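Local atomic coordinates of condensin complex subunit 3 (Schizosaccharomyces pombe, PDB entry 5OQR), a protein that serves as the regulatory subunit of condensin, the complex required to convert interphase chromatin into mitotic-like condensed chromosomes. Residues 543-548 and 579-584; 593-598 and 632-637; 610-615 and 676-681. All coordinates share one frame; numbering follows the deposited sequence.

Contact 1. Residues 543-548 and 579-584; sequences AIRTLT and NAELQT
In the helical HEAT-repeat array, I544 of helix 537-554, which lies in HEAT 8, faces L582 in the first turn of helix 580-597. The two helices are separated in sequence by helix 563-574 and run in the same direction. I544 directs its side chain at the other helix, and its CG1 lies 4.5 Å from L582 CD1, a loose apolar contact. L582 holds CG anti to its backbone N (chi1 175°), which carries CD1 across to the isoleucine. The buried pair is extended by further packing of I544 on L585 and A589, and by I569 of the intervening helix.

Towards solvent, the long side chains of R545 and E581 reach towards each other, both largely extended. E581 OE2 comes to the edge of the guanidinium, near its plane, but stays 4.4 Å from R545 NH2. This is beyond a salt bridge, and the glutamate is poorly ordered, so any attraction is probably weak and long-range. R545 also packs on an aromatic side chain of another protein chain.

Each helix carries a threonine whose hydroxyl folds back onto the preceding turn. T548 OG1 bonds to I544 O (2.6 Å) and T584 OG1 to A580 O (2.5 Å). In both, the backbone N and the hydroxyl of the threonine reach the carbonyl from opposite faces. Helices 537-554 and 580-597, alternate members of the chain lying side by side, show the stacking typical of an alpha-solenoid.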
loop_
_atom_site.group_PDB
_atom_site.type_symbol
_atom_site.label_atom_id
_atom_site.label_comp_id
_atom_site.label_asym_id
_atom_site.label_seq_id
_atom_site.Cartn_x
_atom_site.Cartn_y
_atom_site.Cartn_z
ATOM N N ALA A 543 -8.012 -12.216 25.713
ATOM C CA ALA A 543 -9.404 -12.648 25.685
ATOM C C ALA A 543 -9.974 -12.573 24.275
ATOM O O ALA A 543 -10.623 -13.516 23.809
ATOM C CB ALA A 543 -10.231 -11.798 26.648
ATOM N N ILE A 544 -9.739 -11.459 23.578
ATOM C CA ILE A 544 -10.292 -11.284 22.235
ATOM C C ILE A 544 -9.794 -12.386 21.307
ATOM O O ILE A 544 -10.573 -12.991 20.562
ATOM C CB ILE A 544 -9.941 -9.889 21.683
ATOM C CG1 ILE A 544 -10.512 -8.781 22.575
ATOM C CG2 ILE A 544 -10.452 -9.726 20.252
ATOM C CD1 ILE A 544 -12.023 -8.714 22.623
ATOM N N ARG A 545 -8.487 -12.649 21.323
ATOM C CA ARG A 545 -7.941 -13.684 20.450
ATOM C C ARG A 545 -8.485 -15.056 20.817
ATOM O O ARG A 545 -8.826 -15.855 19.938
ATOM C CB ARG A 545 -6.413 -13.688 20.522
ATOM C CG ARG A 545 -5.746 -12.395 20.094
ATOM C CD ARG A 545 -4.240 -12.580 19.968
ATOM N NE ARG A 545 -3.518 -11.314 20.034
ATOM C CZ ARG A 545 -3.031 -10.781 21.149
ATOM N NH1 ARG A 545 -3.179 -11.397 22.313
ATOM N NH2 ARG A 545 -2.389 -9.623 21.100
ATOM N N THR A 546 -8.568 -15.350 22.113
ATOM C CA THR A 546 -9.015 -16.668 22.550
ATOM C C THR A 546 -10.468 -16.908 22.170
ATOM O O THR A 546 -10.796 -17.912 21.530
ATOM C CB THR A 546 -8.826 -16.803 24.060
ATOM O OG1 THR A 546 -7.468 -16.510 24.397
ATOM C CG2 THR A 546 -9.170 -18.208 24.520
ATOM N N LEU A 547 -11.356 -15.993 22.561
ATOM C CA LEU A 547 -12.776 -16.163 22.270
ATOM C C LEU A 547 -13.032 -16.175 20.769
ATOM O O LEU A 547 -13.865 -16.948 20.281
ATOM C CB LEU A 547 -13.576 -15.061 22.958
ATOM C CG LEU A 547 -13.635 -15.213 24.481
ATOM C CD1 LEU A 547 -13.869 -13.881 25.161
ATOM C CD2 LEU A 547 -14.715 -16.196 24.866
ATOM N N THR A 548 -12.316 -15.341 20.014
ATOM C CA THR A 548 -12.488 -15.335 18.567
ATOM C C THR A 548 -12.052 -16.661 17.959
ATOM O O THR A 548 -12.722 -17.193 17.067
ATOM C CB THR A 548 -11.703 -14.179 17.941
ATOM O OG1 THR A 548 -12.167 -12.937 18.479
ATOM C CG2 THR A 548 -11.889 -14.152 16.432
ATOM N N ASN A 579 -6.609 2.802 22.877
ATOM C CA ASN A 579 -5.658 1.703 22.716
ATOM C C ASN A 579 -5.686 1.261 21.256
ATOM O O ASN A 579 -6.504 0.432 20.858
ATOM C CB ASN A 579 -5.998 0.552 23.650
ATOM C CG ASN A 579 -5.631 0.843 25.090
ATOM O OD1 ASN A 579 -4.497 0.614 25.509
ATOM N ND2 ASN A 579 -6.588 1.350 25.856
ATOM N N ALA A 580 -4.771 1.815 20.459
ATOM C CA ALA A 580 -4.708 1.467 19.045
ATOM C C ALA A 580 -4.570 -0.036 18.847
ATOM O O ALA A 580 -5.182 -0.610 17.939
ATOM C CB ALA A 580 -3.542 2.200 18.380
ATOM N N GLU A 581 -3.771 -0.694 19.687
ATOM C CA GLU A 581 -3.547 -2.127 19.526
ATOM C C GLU A 581 -4.805 -2.916 19.865
ATOM O O GLU A 581 -5.208 -3.812 19.116
ATOM C CB GLU A 581 -2.381 -2.578 20.405
ATOM C CG GLU A 581 -1.785 -3.914 19.994
ATOM C CD GLU A 581 -0.952 -4.551 21.090
ATOM O OE1 GLU A 581 -0.758 -3.909 22.144
ATOM O OE2 GLU A 581 -0.495 -5.698 20.900
ATOM N N LEU A 582 -5.434 -2.600 20.996
ATOM C CA LEU A 582 -6.656 -3.294 21.387
ATOM C C LEU A 582 -7.786 -2.998 20.408
ATOM O O LEU A 582 -8.508 -3.907 19.983
ATOM C CB LEU A 582 -7.052 -2.888 22.806
ATOM C CG LEU A 582 -8.382 -3.430 23.331
ATOM C CD1 LEU A 582 -8.385 -4.947 23.345
ATOM C CD2 LEU A 582 -8.663 -2.883 24.719
ATOM N N GLN A 583 -7.953 -1.728 20.041
ATOM C CA GLN A 583 -8.988 -1.359 19.084
ATOM C C GLN A 583 -8.794 -2.096 17.767
ATOM O O GLN A 583 -9.741 -2.671 17.215
ATOM C CB GLN A 583 -8.968 0.149 18.859
ATOM C CG GLN A 583 -10.219 0.695 18.205
ATOM C CD GLN A 583 -10.037 2.117 17.726
ATOM O OE1 GLN A 583 -8.980 2.476 17.208
ATOM N NE2 GLN A 583 -11.061 2.939 17.909
ATOM N N THR A 584 -7.570 -2.082 17.241
ATOM C CA THR A 584 -7.288 -2.801 16.005
ATOM C C THR A 584 -7.601 -4.282 16.143
ATOM O O THR A 584 -7.950 -4.937 15.156
ATOM C CB THR A 584 -5.823 -2.613 15.612
ATOM O OG1 THR A 584 -5.523 -1.215 15.535
ATOM C CG2 THR A 584 -5.535 -3.263 14.263
#

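Contact 2. Residues 593-598 and 632-637; sequences LLVILH and PVYAFG
OD2 of D601 is gripped from two sides of the contact, by H598 ND1 and by Y634 OH, so the two rings that touch here also share one carboxylate oxygen. The contact joins the C-terminal ends of helices 580-597 and 621-635, like-directed neighbours in the alpha-solenoid, and D601 opens helix 601-613 between them.

Y634 spans the gap. A chi1 near 180° carries its ring out from the helix towards the other one, where it meets three residues. V595 CG2 lies at the ring edge, near its plane, 4.1 Å from Y634 CD2; the valine and the tyrosine run alongside one another, pointing opposite ways. L594 CB approaches the ring obliquely, 4.0 Å from Y634 CE2. The same CE2 of Y634 stands at the edge of the imidazole, 4.1 Å from H598 CE1. The bond to D601 would help set the rotation of the imidazole, and for Y634 it fixes the position of the hydroxyl end, while F630 meets the tyrosine ring at a shallow angle between planes.

H598 leaves the helix with positive phi (52°), although its N still bonds to L594 O at 2.9 Å. At this helix end K556 NZ bonds to H598 O and, weakly, to L597 O.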
loop_
_atom_site.group_PDB
_atom_site.type_symbol
_atom_site.label_atom_id
_atom_site.label_comp_id
_atom_site.label_asym_id
_atom_site.label_seq_id
_atom_site.Cartn_x
_atom_site.Cartn_y
_atom_site.Cartn_z
ATOM N N LEU A 593 -14.730 -12.951 12.081
ATOM C CA LEU A 593 -15.969 -13.605 12.485
ATOM C C LEU A 593 -17.070 -13.415 11.446
ATOM O O LEU A 593 -17.893 -14.313 11.242
ATOM C CB LEU A 593 -16.435 -13.075 13.841
ATOM C CG LEU A 593 -15.633 -13.471 15.079
ATOM C CD1 LEU A 593 -16.224 -12.817 16.310
ATOM C CD2 LEU A 593 -15.599 -14.979 15.252
ATOM N N LEU A 594 -17.102 -12.259 10.782
ATOM C CA LEU A 594 -18.114 -12.020 9.757
ATOM C C LEU A 594 -17.837 -12.845 8.507
ATOM O O LEU A 594 -18.720 -13.553 8.010
ATOM C CB LEU A 594 -18.171 -10.528 9.419
ATOM C CG LEU A 594 -19.282 -9.695 10.068
ATOM C CD1 LEU A 594 -19.431 -9.988 11.549
ATOM C CD2 LEU A 594 -19.003 -8.219 9.863
ATOM N N VAL A 595 -16.615 -12.770 7.984
ATOM C CA VAL A 595 -16.290 -13.473 6.746
ATOM C C VAL A 595 -16.329 -14.982 6.952
ATOM O O VAL A 595 -16.848 -15.722 6.110
ATOM C CB VAL A 595 -14.917 -13.015 6.224
ATOM C CG1 VAL A 595 -14.531 -13.794 4.977
ATOM C CG2 VAL A 595 -14.933 -11.527 5.935
ATOM N N ILE A 596 -15.772 -15.462 8.062
ATOM C CA ILE A 596 -15.641 -16.900 8.272
ATOM C C ILE A 596 -16.961 -17.500 8.736
ATOM O O ILE A 596 -17.393 -18.545 8.236
ATOM C CB ILE A 596 -14.512 -17.194 9.280
ATOM C CG1 ILE A 596 -13.181 -16.614 8.794
ATOM C CG2 ILE A 596 -14.367 -18.694 9.497
ATOM C CD1 ILE A 596 -12.109 -16.604 9.853
ATOM N N LEU A 597 -17.617 -16.853 9.699
ATOM C CA LEU A 597 -18.756 -17.438 10.391
ATOM C C LEU A 597 -20.093 -16.782 10.072
ATOM O O LEU A 597 -21.130 -17.386 10.354
ATOM C CB LEU A 597 -18.534 -17.365 11.910
ATOM C CG LEU A 597 -18.058 -18.626 12.635
ATOM C CD1 LEU A 597 -16.910 -19.308 11.916
ATOM C CD2 LEU A 597 -17.654 -18.277 14.057
ATOM N N HIS A 598 -20.101 -15.583 9.496
ATOM C CA HIS A 598 -21.306 -14.760 9.435
ATOM C C HIS A 598 -21.898 -14.617 10.835
ATOM O O HIS A 598 -23.021 -15.031 11.123
ATOM C CB HIS A 598 -22.334 -15.335 8.455
ATOM C CG HIS A 598 -22.004 -15.085 7.018
ATOM N ND1 HIS A 598 -21.771 -13.822 6.517
ATOM C CD2 HIS A 598 -21.878 -15.933 5.972
ATOM C CE1 HIS A 598 -21.507 -13.904 5.226
ATOM N NE2 HIS A 598 -21.566 -15.174 4.869
ATOM N N PRO A 632 -14.007 -4.464 1.214
ATOM C CA PRO A 632 -14.094 -4.963 -0.169
ATOM C C PRO A 632 -14.244 -6.473 -0.250
ATOM O O PRO A 632 -15.009 -6.973 -1.082
ATOM C CB PRO A 632 -12.776 -4.486 -0.796
ATOM C CG PRO A 632 -12.317 -3.375 0.065
ATOM C CD PRO A 632 -12.767 -3.706 1.444
ATOM N N VAL A 633 -13.526 -7.215 0.594
ATOM C CA VAL A 633 -13.604 -8.674 0.567
ATOM C C VAL A 633 -15.001 -9.133 0.957
ATOM O O VAL A 633 -15.582 -10.026 0.329
ATOM C CB VAL A 633 -12.529 -9.278 1.492
ATOM C CG1 VAL A 633 -12.822 -10.745 1.810
ATOM C CG2 VAL A 633 -11.167 -9.150 0.854
ATOM N N TYR A 634 -15.553 -8.538 2.013
ATOM C CA TYR A 634 -16.875 -8.929 2.486
ATOM C C TYR A 634 -17.958 -8.476 1.515
ATOM O O TYR A 634 -18.823 -9.265 1.121
ATOM C CB TYR A 634 -17.105 -8.342 3.878
ATOM C CG TYR A 634 -18.441 -8.667 4.502
ATOM C CD1 TYR A 634 -19.496 -7.769 4.430
ATOM C CD2 TYR A 634 -18.643 -9.860 5.180
ATOM C CE1 TYR A 634 -20.716 -8.053 5.006
ATOM C CE2 TYR A 634 -19.860 -10.152 5.760
ATOM C CZ TYR A 634 -20.892 -9.245 5.670
ATOM O OH TYR A 634 -22.106 -9.531 6.245
ATOM N N ALA A 635 -17.911 -7.209 1.101
ATOM C CA ALA A 635 -18.965 -6.660 0.255
ATOM C C ALA A 635 -18.988 -7.332 -1.111
ATOM O O ALA A 635 -20.049 -7.738 -1.595
ATOM C CB ALA A 635 -18.779 -5.150 0.104
ATOM N N PHE A 636 -17.828 -7.452 -1.750
ATOM C CA PHE A 636 -17.764 -7.941 -3.121
ATOM C C PHE A 636 -17.733 -9.460 -3.217
ATOM O O PHE A 636 -17.663 -9.991 -4.330
ATOM C CB PHE A 636 -16.537 -7.353 -3.817
ATOM C CG PHE A 636 -16.524 -5.852 -3.843
ATOM C CD1 PHE A 636 -17.695 -5.139 -4.041
ATOM C CD2 PHE A 636 -15.345 -5.154 -3.662
ATOM C CE1 PHE A 636 -17.689 -3.760 -4.063
ATOM C CE2 PHE A 636 -15.332 -3.772 -3.683
ATOM C CZ PHE A 636 -16.507 -3.075 -3.883
ATOM N N GLY A 637 -17.801 -10.168 -2.096
ATOM C CA GLY A 637 -17.755 -11.615 -2.122
ATOM C C GLY A 637 -19.092 -12.256 -2.432
ATOM O O GLY A 637 -19.148 -13.291 -3.101
#

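Contact 3. Residues 610-615 and 676-681; sequences IQYFEP and AQQMLD
F613, in the last turn of helix 601-613, points its ring at Q678 and M679 of helix 669-682. Its CG stands beside the backbone N and anti to the carbonyl carbon (chi1 -72°), and this directs the far end of the ring at the base of the glutamine: F613 CZ is 4.1 Å from Q678 CB. The methionine meets another part of the same ring, with M679 CE 4.3 Å from F613 CD2. Both partners approach obliquely. M679 reaches the phenylalanine because its chain is extended beyond CB, carrying the methyl outwards, and it packs as well on F649 and L653 of helix 639-661.

In this part of the alpha-solenoid the contact joins helices that are not consecutive, with helices 621-635 and 639-661 intervening in the chain. The backbones stay well apart, the nearest CA atoms being 10.4 Å from each other at F613 and Q678, so side chains alone bridge the gap.

Q678 is bent at chi2 (-87°), and its amide plane is turned 80° from the phenylalanine ring. The bend brings Q678 NE2 to within 4.3 Å of Y612 OH. Y612 places one ring atom over the neighbouring phenylalanine: Y612 CD2 lies 3.5 Å above the centre of one face of F613. R624 makes a cation-pi contact with the tyrosine ring, and F631 packs against it.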
loop_
_atom_site.group_PDB
_atom_site.type_symbol
_atom_site.label_atom_id
_atom_site.label_comp_id
_atom_site.label_asym_id
_atom_site.label_seq_id
_atom_site.Cartn_x
_atom_site.Cartn_y
_atom_site.Cartn_z
ATOM N N ILE A 610 -19.123 2.732 11.175
ATOM C CA ILE A 610 -19.019 3.997 11.896
ATOM C C ILE A 610 -17.593 4.205 12.390
ATOM O O ILE A 610 -16.962 5.230 12.109
ATOM C CB ILE A 610 -20.031 4.045 13.055
ATOM C CG1 ILE A 610 -21.455 4.093 12.500
ATOM C CG2 ILE A 610 -19.764 5.251 13.960
ATOM C CD1 ILE A 610 -22.543 4.110 13.552
ATOM N N GLN A 611 -17.068 3.234 13.138
ATOM C CA GLN A 611 -15.712 3.353 13.661
ATOM C C GLN A 611 -14.701 3.520 12.536
ATOM O O GLN A 611 -13.771 4.326 12.638
ATOM C CB GLN A 611 -15.372 2.125 14.503
ATOM C CG GLN A 611 -14.301 2.368 15.541
ATOM C CD GLN A 611 -14.827 3.115 16.743
ATOM O OE1 GLN A 611 -15.841 2.736 17.327
ATOM N NE2 GLN A 611 -14.146 4.190 17.117
ATOM N N TYR A 612 -14.869 2.763 11.451
ATOM C CA TYR A 612 -13.932 2.833 10.335
ATOM C C TYR A 612 -13.831 4.247 9.777
ATOM O O TYR A 612 -12.747 4.689 9.379
ATOM C CB TYR A 612 -14.362 1.852 9.246
ATOM C CG TYR A 612 -13.561 1.942 7.970
ATOM C CD1 TYR A 612 -12.222 1.583 7.941
ATOM C CD2 TYR A 612 -14.149 2.371 6.790
ATOM C CE1 TYR A 612 -11.487 1.659 6.774
ATOM C CE2 TYR A 612 -13.423 2.449 5.618
ATOM C CZ TYR A 612 -12.093 2.090 5.616
ATOM O OH TYR A 612 -11.367 2.166 4.452
ATOM N N PHE A 613 -14.945 4.973 9.738
ATOM C CA PHE A 613 -14.967 6.334 9.221
ATOM C C PHE A 613 -14.949 7.388 10.319
ATOM O O PHE A 613 -14.949 8.583 10.008
ATOM C CB PHE A 613 -16.206 6.547 8.342
ATOM C CG PHE A 613 -16.146 5.839 7.017
ATOM C CD1 PHE A 613 -15.182 6.169 6.083
ATOM C CD2 PHE A 613 -17.067 4.858 6.699
ATOM C CE1 PHE A 613 -15.129 5.524 4.864
ATOM C CE2 PHE A 613 -17.021 4.212 5.481
ATOM C CZ PHE A 613 -16.050 4.548 4.562
ATOM N N GLU A 614 -14.931 6.985 11.583
ATOM C CA GLU A 614 -15.048 7.950 12.664
ATOM C C GLU A 614 -13.770 8.781 12.778
ATOM O O GLU A 614 -12.668 8.250 12.618
ATOM C CB GLU A 614 -15.326 7.239 13.987
ATOM C CG GLU A 614 -15.549 8.188 15.150
ATOM C CD GLU A 614 -16.231 7.523 16.322
ATOM O OE1 GLU A 614 -16.793 8.254 17.165
ATOM O OE2 GLU A 614 -16.215 6.276 16.396
ATOM N N PRO A 615 -13.881 10.085 13.052
ATOM C CA PRO A 615 -12.662 10.902 13.172
ATOM C C PRO A 615 -11.780 10.522 14.348
ATOM O O PRO A 615 -10.552 10.614 14.231
ATOM C CB PRO A 615 -13.209 12.330 13.315
ATOM C CG PRO A 615 -14.624 12.164 13.747
ATOM C CD PRO A 615 -15.093 10.922 13.077
ATOM N N ALA A 676 -20.038 8.435 1.700
ATOM C CA ALA A 676 -21.247 7.911 1.076
ATOM C C ALA A 676 -20.933 7.206 -0.235
ATOM O O ALA A 676 -21.483 6.137 -0.522
ATOM C CB ALA A 676 -22.248 9.040 0.846
ATOM N N GLN A 677 -20.053 7.788 -1.050
ATOM C CA GLN A 677 -19.693 7.148 -2.308
ATOM C C GLN A 677 -18.982 5.823 -2.072
ATOM O O GLN A 677 -19.145 4.883 -2.858
ATOM C CB GLN A 677 -18.821 8.088 -3.140
ATOM C CG GLN A 677 -18.514 7.575 -4.536
ATOM C CD GLN A 677 -19.768 7.235 -5.318
ATOM O OE1 GLN A 677 -20.564 8.112 -5.650
ATOM N NE2 GLN A 677 -19.953 5.953 -5.606
ATOM N N GLN A 678 -18.191 5.725 -1.001
ATOM C CA GLN A 678 -17.580 4.449 -0.645
ATOM C C GLN A 678 -18.645 3.405 -0.340
ATOM O O GLN A 678 -18.652 2.317 -0.926
ATOM C CB GLN A 678 -16.651 4.631 0.555
ATOM C CG GLN A 678 -15.202 4.894 0.191
ATOM C CD GLN A 678 -14.412 3.615 -0.006
ATOM O OE1 GLN A 678 -14.669 2.848 -0.933
ATOM N NE2 GLN A 678 -13.446 3.376 0.876
ATOM N N MET A 679 -19.560 3.723 0.578
ATOM C CA MET A 679 -20.638 2.795 0.896
ATOM C C MET A 679 -21.451 2.436 -0.340
ATOM O O MET A 679 -21.950 1.312 -0.448
ATOM C CB MET A 679 -21.555 3.397 1.958
ATOM C CG MET A 679 -20.874 3.850 3.234
ATOM S SD MET A 679 -22.095 4.037 4.548
ATOM C CE MET A 679 -21.240 5.099 5.696
ATOM N N LEU A 680 -21.607 3.375 -1.275
ATOM C CA LEU A 680 -22.363 3.088 -2.490
ATOM C C LEU A 680 -21.612 2.120 -3.394
ATOM O O LEU A 680 -22.224 1.251 -4.024
ATOM C CB LEU A 680 -22.671 4.386 -3.235
ATOM C CG LEU A 680 -23.800 5.241 -2.659
ATOM C CD1 LEU A 680 -23.833 6.595 -3.337
ATOM C CD2 LEU A 680 -25.140 4.538 -2.815
ATOM N N ASP A 681 -20.290 2.259 -3.479
ATOM C CA ASP A 681 -19.503 1.308 -4.255
ATOM C C ASP A 681 -19.588 -0.088 -3.655
ATOM O O ASP A 681 -19.712 -1.079 -4.383
ATOM C CB ASP A 681 -18.052 1.774 -4.332
ATOM C CG ASP A 681 -17.902 3.084 -5.074
ATOM O OD1 ASP A 681 -16.769 3.420 -5.477
ATOM O OD2 ASP A 681 -18.924 3.776 -5.262
#

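How the contacts relate
The three contacts form a continuous patch of the C-terminal helical array. Contacts 1 and 2 share helix 580-597 and sit at its two ends, with centres about 19 Å apart; they touch where T548 CG2 packs 4.0 Å from L593 CD2. Helix 601-613 follows directly and supplies half of contact 3, whose centre is about 17 Å from that of contact 2 and about 22 Å from that of contact 1. Contact 1 closes before the others open in the chain, whereas contacts 2 and 3 interleave, F636 packing against D681. Another protein chain of the assembly packs on residues of contacts 1 and 2 but does not touch the segments of contact 3.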